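Side-chain contacts in pleckstrin homology domain-containing family M member 2 (Homo sapiens, PDB 3CXB), which binds the Salmonella virulence protein SifA through its PH domain and, as a SifA- and kinesin-interacting protein, probably takes part in endosomal tubulation: residues L32-D37 / I42-V47; C23-S28 / A90-H95. All coordinates share one frame; numbering follows the deposited sequence.

Contact 1: residues L32-D37 / I42-V47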
ATOM      1  N   LEU B  32       9.575  -0.286   0.544  1.00 39.78           N
ATOM      2  CA  LEU B  32       8.407   0.499   0.212  1.00 38.98           C
ATOM      3  C   LEU B  32       8.183   1.553   1.268  1.00 38.54           C
ATOM      4  O   LEU B  32       8.069   1.243   2.463  1.00 36.61           O
ATOM      5  CB  LEU B  32       7.163  -0.396   0.143  1.00 40.58           C
ATOM      6  CG  LEU B  32       5.824   0.316  -0.080  1.00 42.40           C
ATOM      7  CD1 LEU B  32       5.700   0.728  -1.537  1.00 43.29           C
ATOM      8  CD2 LEU B  32       4.692  -0.609   0.261  1.00 43.46           C
ATOM      9  N   TYR B  33       8.107   2.801   0.832  1.00 38.55           N
ATOM     10  CA  TYR B  33       7.882   3.884   1.769  1.00 37.28           C
ATOM     11  C   TYR B  33       6.532   4.517   1.514  1.00 38.50           C
ATOM     12  O   TYR B  33       6.093   4.623   0.372  1.00 38.37           O
ATOM     13  CB  TYR B  33       8.962   4.943   1.614  1.00 35.14           C
ATOM     14  CG  TYR B  33      10.362   4.398   1.495  1.00 31.21           C
ATOM     15  CD1 TYR B  33      10.787   3.780   0.333  1.00 31.23           C
ATOM     16  CD2 TYR B  33      11.271   4.542   2.531  1.00 28.17           C
ATOM     17  CE1 TYR B  33      12.093   3.326   0.196  1.00 32.21           C
ATOM     18  CE2 TYR B  33      12.575   4.091   2.409  1.00 30.15           C
ATOM     19  CZ  TYR B  33      12.976   3.487   1.235  1.00 32.57           C
ATOM     20  OH  TYR B  33      14.261   3.032   1.076  1.00 33.15           O
ATOM     21  N   GLN B  34       5.869   4.932   2.575  1.00 40.33           N
ATOM     22  CA  GLN B  34       4.587   5.596   2.431  1.00 44.12           C
ATOM     23  C   GLN B  34       4.610   6.928   3.174  1.00 46.94           C
ATOM     24  O   GLN B  34       4.956   6.985   4.354  1.00 50.07           O
ATOM     25  CB  GLN B  34       3.470   4.739   3.001  1.00 42.07           C
ATOM     26  CG  GLN B  34       2.191   5.536   3.177  1.00 42.34           C
ATOM     27  CD  GLN B  34       1.103   4.754   3.867  1.00 40.66           C
ATOM     28  OE1 GLN B  34       1.364   4.039   4.822  1.00 40.43           O
ATOM     29  NE2 GLN B  34      -0.125   4.902   3.400  1.00 40.77           N
ATOM     30  N   TYR B  35       4.240   8.004   2.497  1.00 48.40           N
ATOM     31  CA  TYR B  35       4.208   9.310   3.146  1.00 49.47           C
ATOM     32  C   TYR B  35       2.768   9.799   3.042  1.00 55.60           C
ATOM     33  O   TYR B  35       2.024   9.350   2.160  1.00 55.91           O
ATOM     34  CB  TYR B  35       5.123  10.279   2.412  1.00 44.07           C
ATOM     35  CG  TYR B  35       6.526   9.791   2.226  1.00 39.48           C
ATOM     36  CD1 TYR B  35       7.468   9.903   3.248  1.00 38.07           C
ATOM     37  CD2 TYR B  35       6.913   9.175   1.040  1.00 38.63           C
ATOM     38  CE1 TYR B  35       8.762   9.410   3.095  1.00 35.66           C
ATOM     39  CE2 TYR B  35       8.211   8.674   0.875  1.00 35.56           C
ATOM     40  CZ  TYR B  35       9.124   8.795   1.908  1.00 33.98           C
ATOM     41  OH  TYR B  35      10.389   8.285   1.780  1.00 32.40           O
ATOM     42  N   PRO B  36       2.343  10.717   3.934  1.00 59.01           N
ATOM     43  CA  PRO B  36       0.961  11.222   3.869  1.00 62.59           C
ATOM     44  C   PRO B  36       0.718  12.096   2.640  1.00 65.57           C
ATOM     45  O   PRO B  36      -0.421  12.280   2.205  1.00 64.66           O
ATOM     46  CB  PRO B  36       0.808  11.986   5.182  1.00 61.56           C
ATOM     47  CG  PRO B  36       2.189  12.468   5.437  1.00 62.00           C
ATOM     48  CD  PRO B  36       3.046  11.272   5.103  1.00 59.43           C
ATOM     49  N   ASP B  37       1.801  12.623   2.086  1.00 69.84           N
ATOM     50  CA  ASP B  37       1.742  13.458   0.899  1.00 77.12           C
ATOM     51  C   ASP B  37       3.105  13.392   0.221  1.00 78.37           C
ATOM     52  O   ASP B  37       3.977  12.641   0.651  1.00 83.31           O
ATOM     53  CB  ASP B  37       1.383  14.911   1.256  1.00 83.74           C
ATOM     54  CG  ASP B  37       2.318  15.521   2.290  1.00 86.55           C
ATOM     55  OD1 ASP B  37       2.278  15.079   3.460  1.00 89.83           O
ATOM     56  OD2 ASP B  37       3.088  16.442   1.938  1.00 87.80           O
ATOM     57  N   ILE B  42       8.722  12.630   6.023  1.00 59.14           N
ATOM     58  CA  ILE B  42       8.862  11.777   7.199  1.00 62.95           C
ATOM     59  C   ILE B  42       7.912  10.575   7.075  1.00 61.07           C
ATOM     60  O   ILE B  42       6.722  10.652   7.401  1.00 59.75           O
ATOM     61  CB  ILE B  42       8.567  12.550   8.503  1.00 63.13           C
ATOM     62  CG1 ILE B  42       8.649  11.583   9.682  1.00 63.85           C
ATOM     63  CG2 ILE B  42       7.193  13.235   8.431  1.00 65.44           C
ATOM     64  CD1 ILE B  42       8.384  12.219  11.004  1.00 67.88           C
ATOM     65  N   PRO B  43       8.453   9.433   6.629  1.00 61.94           N
ATOM     66  CA  PRO B  43       7.711   8.189   6.429  1.00 61.73           C
ATOM     67  C   PRO B  43       6.588   7.899   7.401  1.00 59.50           C
ATOM     68  O   PRO B  43       6.768   7.886   8.616  1.00 61.63           O
ATOM     69  CB  PRO B  43       8.807   7.121   6.447  1.00 60.04           C
ATOM     70  CG  PRO B  43       9.887   7.745   7.251  1.00 60.21           C
ATOM     71  CD  PRO B  43       9.894   9.148   6.724  1.00 61.70           C
ATOM     72  N   LEU B  44       5.413   7.683   6.840  1.00 57.99           N
ATOM     73  CA  LEU B  44       4.253   7.352   7.636  1.00 56.29           C
ATOM     74  C   LEU B  44       4.419   5.853   7.944  1.00 55.43           C
ATOM     75  O   LEU B  44       4.059   5.368   9.024  1.00 53.92           O
ATOM     76  CB  LEU B  44       2.998   7.624   6.804  1.00 57.06           C
ATOM     77  CG  LEU B  44       1.623   7.638   7.462  1.00 57.74           C
ATOM     78  CD1 LEU B  44       1.575   8.674   8.556  1.00 57.12           C
ATOM     79  CD2 LEU B  44       0.586   7.943   6.409  1.00 57.19           C
ATOM     80  N   LEU B  45       5.006   5.143   6.978  1.00 52.86           N
ATOM     81  CA  LEU B  45       5.266   3.715   7.076  1.00 49.01           C
ATOM     82  C   LEU B  45       6.354   3.277   6.120  1.00 48.58           C
ATOM     83  O   LEU B  45       6.426   3.730   4.984  1.00 49.34           O
ATOM     84  CB  LEU B  45       4.016   2.908   6.767  1.00 49.45           C
ATOM     85  CG  LEU B  45       4.281   1.424   6.470  1.00 47.29           C
ATOM     86  CD1 LEU B  45       4.791   0.743   7.712  1.00 47.09           C
ATOM     87  CD2 LEU B  45       3.001   0.747   6.003  1.00 49.03           C
ATOM     88  N   SER B  46       7.188   2.364   6.582  1.00 47.06           N
ATOM     89  CA  SER B  46       8.272   1.857   5.777  1.00 48.22           C
ATOM     90  C   SER B  46       8.306   0.341   5.926  1.00 50.22           C
ATOM     91  O   SER B  46       8.399  -0.165   7.041  1.00 52.23           O
ATOM     92  CB  SER B  46       9.574   2.475   6.264  1.00 51.80           C
ATOM     93  OG  SER B  46      10.694   1.849   5.667  1.00 52.30           O
ATOM     94  N   VAL B  47       8.226  -0.383   4.814  1.00 49.63           N
ATOM     95  CA  VAL B  47       8.231  -1.841   4.876  1.00 48.09           C
ATOM     96  C   VAL B  47       9.294  -2.485   4.026  1.00 49.12           C
ATOM     97  O   VAL B  47       9.473  -2.139   2.867  1.00 47.88           O
ATOM     98  CB  VAL B  47       6.893  -2.436   4.429  1.00 49.56           C
ATOM     99  CG1 VAL B  47       5.834  -2.190   5.474  1.00 49.65           C
ATOM    100  CG2 VAL B  47       6.484  -1.815   3.133  1.00 46.77           C
TER
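With CG anti to its own nitrogen (chi1 175°), L32 brings CD2 to 3.6 Å from V47 CG2, the methyl that chi1 -72° sets between the backbone N and the carbonyl carbon of V47. The two side chains lie alongside each other and point the same way, L32 CB standing 3.4 Å from V47 CG2. They belong to an antiparallel hairpin of the PH fold, in which strand 31-35 returns as strand 45-48, and they illustrate how such a pairing can slip by one residue. The L32-V47 pair is held by two nearly straight backbone bonds. At Q34 the register changes into a classic beta bulge, L44 and L45 both facing this one residue. The Q34 side chain runs extended on the face it shares with L45, and its amide oxygen OE1 rests 3.5 Å from L45 CB. NE2 of the same amide is hydrogen-bonded elsewhere, which helps to fix its rotation. On the other side of the hairpin, the Y35 ring turns its edge to the I42-P43 peptide, with CE1 3.5 Å from P43 N. The bulge itself centres on a shared acceptor: Q34 O receives L44 N at 2.6 Å nearly end-on, and L45 N at 3.2 Å from a position tilted 17° out of the carbonyl plane.

Contact 2: residues C23-S28 / A90-H95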
ATOM      1  N   CYS B  23      -2.276   9.312   0.028  1.00 53.75           N
ATOM      2  CA  CYS B  23      -0.896   9.165   0.461  1.00 50.37           C
ATOM      3  C   CYS B  23       0.021   9.125  -0.760  1.00 49.28           C
ATOM      4  O   CYS B  23      -0.442   9.040  -1.901  1.00 47.95           O
ATOM      5  CB  CYS B  23      -0.720   7.869   1.267  1.00 53.19           C
ATOM      6  SG  CYS B  23      -0.662   6.304   0.280  1.00 52.43           S
ATOM      7  N   PHE B  24       1.324   9.193  -0.509  1.00 46.73           N
ATOM      8  CA  PHE B  24       2.300   9.136  -1.582  1.00 44.45           C
ATOM      9  C   PHE B  24       3.182   7.914  -1.367  1.00 45.35           C
ATOM     10  O   PHE B  24       3.740   7.714  -0.279  1.00 44.45           O
ATOM     11  CB  PHE B  24       3.157  10.384  -1.598  1.00 42.97           C
ATOM     12  CG  PHE B  24       4.232  10.345  -2.627  1.00 41.26           C
ATOM     13  CD1 PHE B  24       5.559  10.423  -2.259  1.00 41.52           C
ATOM     14  CD2 PHE B  24       3.920  10.199  -3.967  1.00 40.65           C
ATOM     15  CE1 PHE B  24       6.566  10.361  -3.211  1.00 40.08           C
ATOM     16  CE2 PHE B  24       4.917  10.137  -4.924  1.00 40.35           C
ATOM     17  CZ  PHE B  24       6.247  10.214  -4.540  1.00 41.02           C
ATOM     18  N   VAL B  25       3.331   7.099  -2.405  1.00 44.00           N
ATOM     19  CA  VAL B  25       4.102   5.883  -2.249  1.00 42.76           C
ATOM     20  C   VAL B  25       5.312   5.739  -3.146  1.00 39.99           C
ATOM     21  O   VAL B  25       5.285   6.099  -4.310  1.00 39.06           O
ATOM     22  CB  VAL B  25       3.182   4.661  -2.422  1.00 42.56           C
ATOM     23  CG1 VAL B  25       4.001   3.388  -2.445  1.00 44.14           C
ATOM     24  CG2 VAL B  25       2.168   4.625  -1.287  1.00 40.44           C
ATOM     25  N   VAL B  26       6.377   5.192  -2.578  1.00 39.96           N
ATOM     26  CA  VAL B  26       7.618   4.992  -3.310  1.00 41.34           C
ATOM     27  C   VAL B  26       8.152   3.595  -3.004  1.00 42.14           C
ATOM     28  O   VAL B  26       8.219   3.206  -1.845  1.00 39.82           O
ATOM     29  CB  VAL B  26       8.697   6.031  -2.867  1.00 42.09           C
ATOM     30  CG1 VAL B  26      10.018   5.783  -3.576  1.00 38.52           C
ATOM     31  CG2 VAL B  26       8.214   7.431  -3.148  1.00 43.61           C
ATOM     32  N   LEU B  27       8.511   2.848  -4.048  1.00 43.73           N
ATOM     33  CA  LEU B  27       9.083   1.513  -3.889  1.00 44.17           C
ATOM     34  C   LEU B  27      10.482   1.597  -4.463  1.00 47.47           C
ATOM     35  O   LEU B  27      10.693   1.394  -5.660  1.00 49.28           O
ATOM     36  CB  LEU B  27       8.279   0.445  -4.658  1.00 41.13           C
ATOM     37  CG  LEU B  27       8.985  -0.928  -4.779  1.00 37.10           C
ATOM     38  CD1 LEU B  27       9.282  -1.474  -3.381  1.00 33.21           C
ATOM     39  CD2 LEU B  27       8.154  -1.920  -5.581  1.00 31.84           C
ATOM     40  N   SER B  28      11.443   1.924  -3.620  1.00 51.94           N
ATOM     41  CA  SER B  28      12.802   2.038  -4.104  1.00 61.69           C
ATOM     42  C   SER B  28      13.652   0.918  -3.566  1.00 67.36           C
ATOM     43  O   SER B  28      13.673   0.650  -2.364  1.00 66.95           O
ATOM     44  CB  SER B  28      13.417   3.378  -3.720  1.00 63.05           C
ATOM     45  OG  SER B  28      14.724   3.459  -4.254  1.00 61.92           O
ATOM     46  N   ALA B  90      -2.789  -2.928 -11.049  1.00 43.58           N
ATOM     47  CA  ALA B  90      -2.132  -4.133 -11.531  1.00 41.51           C
ATOM     48  C   ALA B  90      -0.627  -3.888 -11.653  1.00 40.81           C
ATOM     49  O   ALA B  90       0.201  -4.813 -11.517  1.00 35.43           O
ATOM     50  CB  ALA B  90      -2.693  -4.518 -12.863  1.00 38.14           C
ATOM     51  N   GLU B  91      -0.275  -2.634 -11.922  1.00 43.15           N
ATOM     52  CA  GLU B  91       1.130  -2.280 -12.060  1.00 47.20           C
ATOM     53  C   GLU B  91       1.798  -2.333 -10.697  1.00 44.50           C
ATOM     54  O   GLU B  91       2.912  -2.836 -10.549  1.00 42.08           O
ATOM     55  CB  GLU B  91       1.275  -0.890 -12.655  1.00 51.68           C
ATOM     56  CG  GLU B  91       2.640  -0.679 -13.263  1.00 64.99           C
ATOM     57  CD  GLU B  91       2.769   0.650 -13.953  1.00 72.13           C
ATOM     58  OE1 GLU B  91       3.838   0.888 -14.557  1.00 76.81           O
ATOM     59  OE2 GLU B  91       1.806   1.450 -13.888  1.00 77.41           O
ATOM     60  N   TRP B  92       1.096  -1.822  -9.695  1.00 43.51           N
ATOM     61  CA  TRP B  92       1.624  -1.834  -8.351  1.00 44.86           C
ATOM     62  C   TRP B  92       1.741  -3.266  -7.887  1.00 44.00           C
ATOM     63  O   TRP B  92       2.781  -3.688  -7.365  1.00 42.96           O
ATOM     64  CB  TRP B  92       0.703  -1.069  -7.401  1.00 42.96           C
ATOM     65  CG  TRP B  92       1.036   0.391  -7.297  1.00 44.18           C
ATOM     66  CD1 TRP B  92       0.255   1.453  -7.680  1.00 44.55           C
ATOM     67  CD2 TRP B  92       2.220   0.948  -6.734  1.00 42.93           C
ATOM     68  NE1 TRP B  92       0.881   2.635  -7.379  1.00 44.67           N
ATOM     69  CE2 TRP B  92       2.092   2.353  -6.798  1.00 45.25           C
ATOM     70  CE3 TRP B  92       3.379   0.396  -6.179  1.00 41.84           C
ATOM     71  CZ2 TRP B  92       3.080   3.216  -6.324  1.00 44.21           C
ATOM     72  CZ3 TRP B  92       4.359   1.250  -5.710  1.00 44.44           C
ATOM     73  CH2 TRP B  92       4.204   2.648  -5.784  1.00 44.29           C
ATOM     74  N   MET B  93       0.659  -4.011  -8.090  1.00 43.92           N
ATOM     75  CA  MET B  93       0.599  -5.397  -7.673  1.00 44.10           C
ATOM     76  C   MET B  93       1.794  -6.175  -8.186  1.00 45.16           C
ATOM     77  O   MET B  93       2.470  -6.866  -7.428  1.00 43.45           O
ATOM     78  CB  MET B  93      -0.692  -6.042  -8.172  1.00 40.95           C
ATOM     79  CG  MET B  93      -1.115  -7.270  -7.390  1.00 42.11           C
ATOM     80  SD  MET B  93      -1.904  -6.882  -5.819  1.00 40.54           S
ATOM     81  CE  MET B  93      -0.563  -6.613  -4.747  1.00 38.22           C
ATOM     82  N   GLN B  94       2.065  -6.044  -9.474  1.00 51.02           N
ATOM     83  CA  GLN B  94       3.166  -6.775 -10.083  1.00 57.94           C
ATOM     84  C   GLN B  94       4.522  -6.398  -9.500  1.00 54.30           C
ATOM     85  O   GLN B  94       5.379  -7.257  -9.309  1.00 52.58           O
ATOM     86  CB  GLN B  94       3.151  -6.534 -11.587  1.00 70.21           C
ATOM     87  CG  GLN B  94       4.245  -7.228 -12.370  1.00 88.06           C
ATOM     88  CD  GLN B  94       4.179  -6.865 -13.840  1.00 98.40           C
ATOM     89  OE1 GLN B  94       3.195  -7.169 -14.518  1.00106.02           O
ATOM     90  NE2 GLN B  94       5.220  -6.199 -14.341  1.00105.73           N
ATOM     91  N   HIS B  95       4.715  -5.112  -9.220  1.00 50.88           N
ATOM     92  CA  HIS B  95       5.983  -4.664  -8.656  1.00 47.13           C
ATOM     93  C   HIS B  95       6.136  -5.161  -7.223  1.00 41.70           C
ATOM     94  O   HIS B  95       7.135  -5.765  -6.874  1.00 39.60           O
ATOM     95  CB  HIS B  95       6.098  -3.125  -8.690  1.00 47.12           C
ATOM     96  CG  HIS B  95       6.455  -2.565 -10.037  1.00 47.82           C
ATOM     97  ND1 HIS B  95       7.528  -3.021 -10.776  1.00 47.11           N
ATOM     98  CD2 HIS B  95       5.896  -1.567 -10.762  1.00 46.85           C
ATOM     99  CE1 HIS B  95       7.613  -2.330 -11.899  1.00 47.27           C
ATOM    100  NE2 HIS B  95       6.635  -1.442 -11.915  1.00 47.65           N
TER
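W92 extends from helix 86-100 towards strand 21-28 and meets V25 and L27 in two different ways. The six-membered part of the indole leads, and its outermost carbons do the touching: W92 CH2 lies 3.4 Å from V25 CG1, which approaches the ring obliquely, whereas L27 CB sits at the ring edge, near its plane, 4.1 Å from W92 CZ3. One flat group thus serves two neighbours that lie on the same side of strand 21-28, and its first torsion, with CG beside the backbone N (chi1 -90°), carries the indole away from the helix toward that strand. A tryptophan reaching inward from the C-terminal helix is a hallmark of PH domains, where this helix closes one end of the beta sandwich. The indole spans much of the gap between the two elements: the axes of segments 23-28 and 90-95 approach to 11.1 Å at an angle of 36°. One turn further on, H95 adds a smaller contact through its CB, 3.9 Å from L27 CD2, the leucine and histidine side chains crossing at a slant. Strand 2-8 adds further partners: L6 packs on W92, and K2 makes a cation-pi interaction with the indole as well as a salt bridge with E91. Between the two segments no hydrogen bond forms, so the helix is joined to this strand by buried apolar packing, while the charged interactions come from the neighbouring strand.

Contacts 1 and 2 meet at the boundary between strands 21-28 and 31-35, which follow each other in the chain and are neighbours in the sheet; their centres lie 12 Å apart. Probable backbone hydrogen bonds join them, from Y33 N to V26 O at 2.7 Å and from F24 N to Y35 O at 2.8 Å. The apolar side continues across the same boundary, with L32 CD1 3.3 Å from V25 CG1. L32 of contact 1 and V25 of contact 2 are thus the side chains through which the two contacts join. A continuous path of side chains runs from edge strand 45-48 to the C-terminal helix, combining strand pairing with helix packing in one PH domain.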